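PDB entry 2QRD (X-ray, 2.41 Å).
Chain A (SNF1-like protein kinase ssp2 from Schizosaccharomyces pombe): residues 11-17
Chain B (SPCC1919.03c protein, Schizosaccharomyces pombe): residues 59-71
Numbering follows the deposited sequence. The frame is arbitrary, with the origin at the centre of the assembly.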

# COMPACT_ATOMS: atom_id res chain seq x y z
N ASN A 11 -17.90 -13.00 1.44
CA ASN A 11 -16.89 -12.07 2.03
C ASN A 11 -15.86 -11.55 1.02
O ASN A 11 -14.87 -10.89 1.38
CB ASN A 11 -16.18 -12.72 3.23
CG ASN A 11 -16.44 -11.97 4.53
OD1 ASN A 11 -15.56 -11.23 5.01
ND2 ASN A 11 -17.64 -12.14 5.11
N LYS A 12 -16.11 -11.85 -0.26
CA LYS A 12 -15.30 -11.31 -1.33
C LYS A 12 -15.72 -9.85 -1.75
O LYS A 12 -16.72 -9.30 -1.25
CB LYS A 12 -15.23 -12.32 -2.50
CG LYS A 12 -16.55 -12.59 -3.24
CD LYS A 12 -16.34 -13.80 -4.18
CE LYS A 12 -17.59 -14.11 -5.04
NZ LYS A 12 -17.86 -15.60 -5.12
N TRP A 13 -14.92 -9.22 -2.61
CA TRP A 13 -15.22 -7.90 -3.13
C TRP A 13 -16.40 -7.98 -4.11
O TRP A 13 -16.52 -8.93 -4.89
CB TRP A 13 -14.01 -7.33 -3.84
CG TRP A 13 -12.87 -6.97 -2.92
CD1 TRP A 13 -11.82 -7.75 -2.59
CD2 TRP A 13 -12.67 -5.71 -2.26
NE1 TRP A 13 -10.98 -7.07 -1.75
CE2 TRP A 13 -11.47 -5.82 -1.54
CE3 TRP A 13 -13.37 -4.50 -2.22
CZ2 TRP A 13 -10.97 -4.77 -0.75
CZ3 TRP A 13 -12.88 -3.47 -1.43
CH2 TRP A 13 -11.68 -3.61 -0.72
N HIS A 14 -17.29 -7.01 -4.01
CA HIS A 14 -18.46 -6.92 -4.87
C HIS A 14 -18.62 -5.44 -5.22
O HIS A 14 -18.19 -4.58 -4.44
CB HIS A 14 -19.72 -7.48 -4.18
CG HIS A 14 -20.11 -6.73 -2.94
ND1 HIS A 14 -20.98 -5.65 -2.95
CD2 HIS A 14 -19.71 -6.89 -1.66
CE1 HIS A 14 -21.14 -5.20 -1.72
NE2 HIS A 14 -20.37 -5.92 -0.92
N PHE A 15 -19.15 -5.17 -6.41
CA PHE A 15 -19.41 -3.83 -6.85
C PHE A 15 -20.58 -3.30 -6.02
O PHE A 15 -21.46 -4.07 -5.64
CB PHE A 15 -19.73 -3.78 -8.35
CG PHE A 15 -18.50 -3.75 -9.23
CD1 PHE A 15 -18.18 -4.83 -10.05
CD2 PHE A 15 -17.65 -2.64 -9.23
CE1 PHE A 15 -17.05 -4.81 -10.87
CE2 PHE A 15 -16.51 -2.60 -10.04
CZ PHE A 15 -16.21 -3.69 -10.85
N GLY A 16 -20.51 -2.00 -5.71
CA GLY A 16 -21.59 -1.27 -5.09
C GLY A 16 -21.80 -1.57 -3.62
O GLY A 16 -20.91 -2.08 -2.95
N VAL A 17 -22.99 -1.21 -3.15
CA VAL A 17 -23.50 -1.58 -1.85
C VAL A 17 -24.82 -2.41 -1.96
O VAL A 17 -25.67 -2.16 -2.81
CB VAL A 17 -23.47 -0.33 -0.79
CG1 VAL A 17 -23.24 1.02 -1.46
CG2 VAL A 17 -24.60 -0.33 0.24
N VAL B 59 -15.18 -0.50 -19.00
CA VAL B 59 -16.45 0.07 -18.55
C VAL B 59 -16.61 0.10 -17.01
O VAL B 59 -17.51 0.78 -16.53
CB VAL B 59 -17.73 -0.54 -19.24
CG1 VAL B 59 -17.69 -0.37 -20.77
CG2 VAL B 59 -17.95 -1.99 -18.82
N LEU B 60 -15.76 -0.60 -16.26
CA LEU B 60 -15.89 -0.67 -14.80
C LEU B 60 -14.86 0.18 -14.06
O LEU B 60 -14.65 0.04 -12.84
CB LEU B 60 -15.82 -2.12 -14.31
CG LEU B 60 -16.80 -3.14 -14.90
CD1 LEU B 60 -16.44 -4.57 -14.48
CD2 LEU B 60 -18.24 -2.78 -14.54
N LEU B 61 -14.21 1.06 -14.80
CA LEU B 61 -13.35 2.09 -14.26
C LEU B 61 -14.11 3.08 -13.33
O LEU B 61 -15.19 3.57 -13.66
CB LEU B 61 -12.64 2.83 -15.41
CG LEU B 61 -11.21 2.38 -15.77
CD1 LEU B 61 -10.90 0.94 -15.42
CD2 LEU B 61 -10.93 2.64 -17.23
N ASN B 62 -13.51 3.34 -12.17
CA ASN B 62 -14.08 4.20 -11.13
C ASN B 62 -15.53 3.92 -10.75
O ASN B 62 -16.31 4.82 -10.48
CB ASN B 62 -13.74 5.68 -11.37
CG ASN B 62 -12.22 5.99 -11.21
OD1 ASN B 62 -11.61 6.61 -12.08
ND2 ASN B 62 -11.61 5.53 -10.11
N HIS B 63 -15.88 2.63 -10.74
CA HIS B 63 -17.04 2.11 -10.03
C HIS B 63 -16.58 1.66 -8.66
O HIS B 63 -15.58 0.96 -8.51
CB HIS B 63 -17.65 0.92 -10.79
CG HIS B 63 -18.42 1.31 -12.01
ND1 HIS B 63 -19.80 1.37 -12.03
CD2 HIS B 63 -18.01 1.69 -13.24
CE1 HIS B 63 -20.21 1.76 -13.22
NE2 HIS B 63 -19.14 1.97 -13.97
N LEU B 64 -17.33 2.06 -7.64
CA LEU B 64 -17.04 1.65 -6.29
C LEU B 64 -17.22 0.12 -6.11
O LEU B 64 -18.27 -0.44 -6.47
CB LEU B 64 -17.93 2.43 -5.31
CG LEU B 64 -18.04 1.86 -3.88
CD1 LEU B 64 -16.72 2.02 -3.13
CD2 LEU B 64 -19.18 2.49 -3.11
N ALA B 65 -16.21 -0.55 -5.54
CA ALA B 65 -16.39 -1.89 -5.00
C ALA B 65 -16.23 -1.89 -3.44
O ALA B 65 -15.72 -0.94 -2.86
CB ALA B 65 -15.44 -2.91 -5.68
N ALA B 66 -16.69 -2.94 -2.78
CA ALA B 66 -16.81 -2.94 -1.31
C ALA B 66 -16.58 -4.37 -0.87
O ALA B 66 -16.88 -5.30 -1.65
CB ALA B 66 -18.24 -2.43 -0.83
N ALA B 67 -16.07 -4.56 0.35
CA ALA B 67 -15.88 -5.90 0.96
C ALA B 67 -16.27 -5.84 2.43
O ALA B 67 -16.08 -4.77 3.08
CB ALA B 67 -14.44 -6.36 0.83
N ASN B 68 -16.83 -6.93 2.98
CA ASN B 68 -17.01 -7.01 4.43
C ASN B 68 -15.64 -7.21 5.06
O ASN B 68 -14.84 -7.99 4.56
CB ASN B 68 -17.85 -8.21 4.87
CG ASN B 68 -19.28 -8.19 4.35
OD1 ASN B 68 -19.76 -7.23 3.75
ND2 ASN B 68 -19.96 -9.31 4.58
N THR B 69 -15.38 -6.55 6.18
CA THR B 69 -14.24 -6.93 7.00
C THR B 69 -14.80 -7.40 8.32
O THR B 69 -15.93 -7.11 8.65
CB THR B 69 -13.27 -5.78 7.31
OG1 THR B 69 -13.77 -5.07 8.45
CG2 THR B 69 -13.09 -4.81 6.13
N GLN B 70 -13.99 -8.13 9.07
CA GLN B 70 -14.35 -8.56 10.40
C GLN B 70 -13.62 -7.68 11.43
O GLN B 70 -13.46 -8.07 12.60
CB GLN B 70 -14.01 -10.06 10.57
CG GLN B 70 -14.96 -11.07 9.86
CD GLN B 70 -15.23 -10.75 8.39
OE1 GLN B 70 -16.35 -10.36 8.03
NE2 GLN B 70 -14.21 -10.90 7.53
N LEU B 71 -13.24 -6.48 11.00
CA LEU B 71 -12.32 -5.64 11.77
C LEU B 71 -12.87 -4.29 12.25
O LEU B 71 -12.17 -3.54 12.94
CB LEU B 71 -11.00 -5.47 11.01
CG LEU B 71 -10.07 -6.70 10.93
CD1 LEU B 71 -8.88 -6.36 10.07
CD2 LEU B 71 -9.57 -7.24 12.28
O HOH W 1 -18.13 -8.80 1.33
O HOH W 2 -19.50 -4.87 1.90

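The most unusual feature is a methyl group seated on an indole. CB of B:Ala67 lies 3.7 Å from the centroid of the six-membered ring of A:Trp13, formed by CD2, CE2, CE3, CZ2, CZ3 and CH2. The methyl sits only 13° off the ring normal, so this is a CH-pi contact over the face. At the edge of the same ring, CE3 of A:Trp13 is 4.1 Å from C of B:Ala65.

The backbones pair as a short antiparallel ladder. N of A:His14 donates to O of B:Ala66 at 2.9 Å. N of B:Ala66 returns a bond to O of A:His14 at 2.8 Å. Two residues on, N of A:Gly16 donates to O of B:Leu64 at 2.8 Å, nearly in line at 171°. Between these bonds, A:Phe15 and B:Ala65 form a non-hydrogen-bonded pair, with their CA atoms 4.0 Å apart. Alpha carbons contribute as well: CA of A:Trp13 makes a CA-H...O contact of 3.4 Å with O of B:Ala66.

The CA-to-CB bond of A:Phe15 points away, yet the ring comes back to chain B. Its CE1 is 3.7 Å from CD1 of B:Leu60, and its CE2 is 3.8 Å from CB of B:His63. The ring edge meets a carbonyl, with CD2 of A:Phe15 3.6 Å from O of B:Leu64.

A:Gly16 has a positive phi of 74°, a value that favours glycine.

Two waters extend the contact toward B:Asn68. Water 1 donates to O of A:Lys12 (3.0 Å) and accepts from N of B:Asn68 (2.8 Å). Water 2 lies 3.1 Å from NE2 of A:His14 and donates to OD1 of B:Asn68 at 3.0 Å. The other imidazole nitrogen of A:His14, ND1, donates to O of A:Phe15 at 3.2 Å. Both ring nitrogens thus have polar partners.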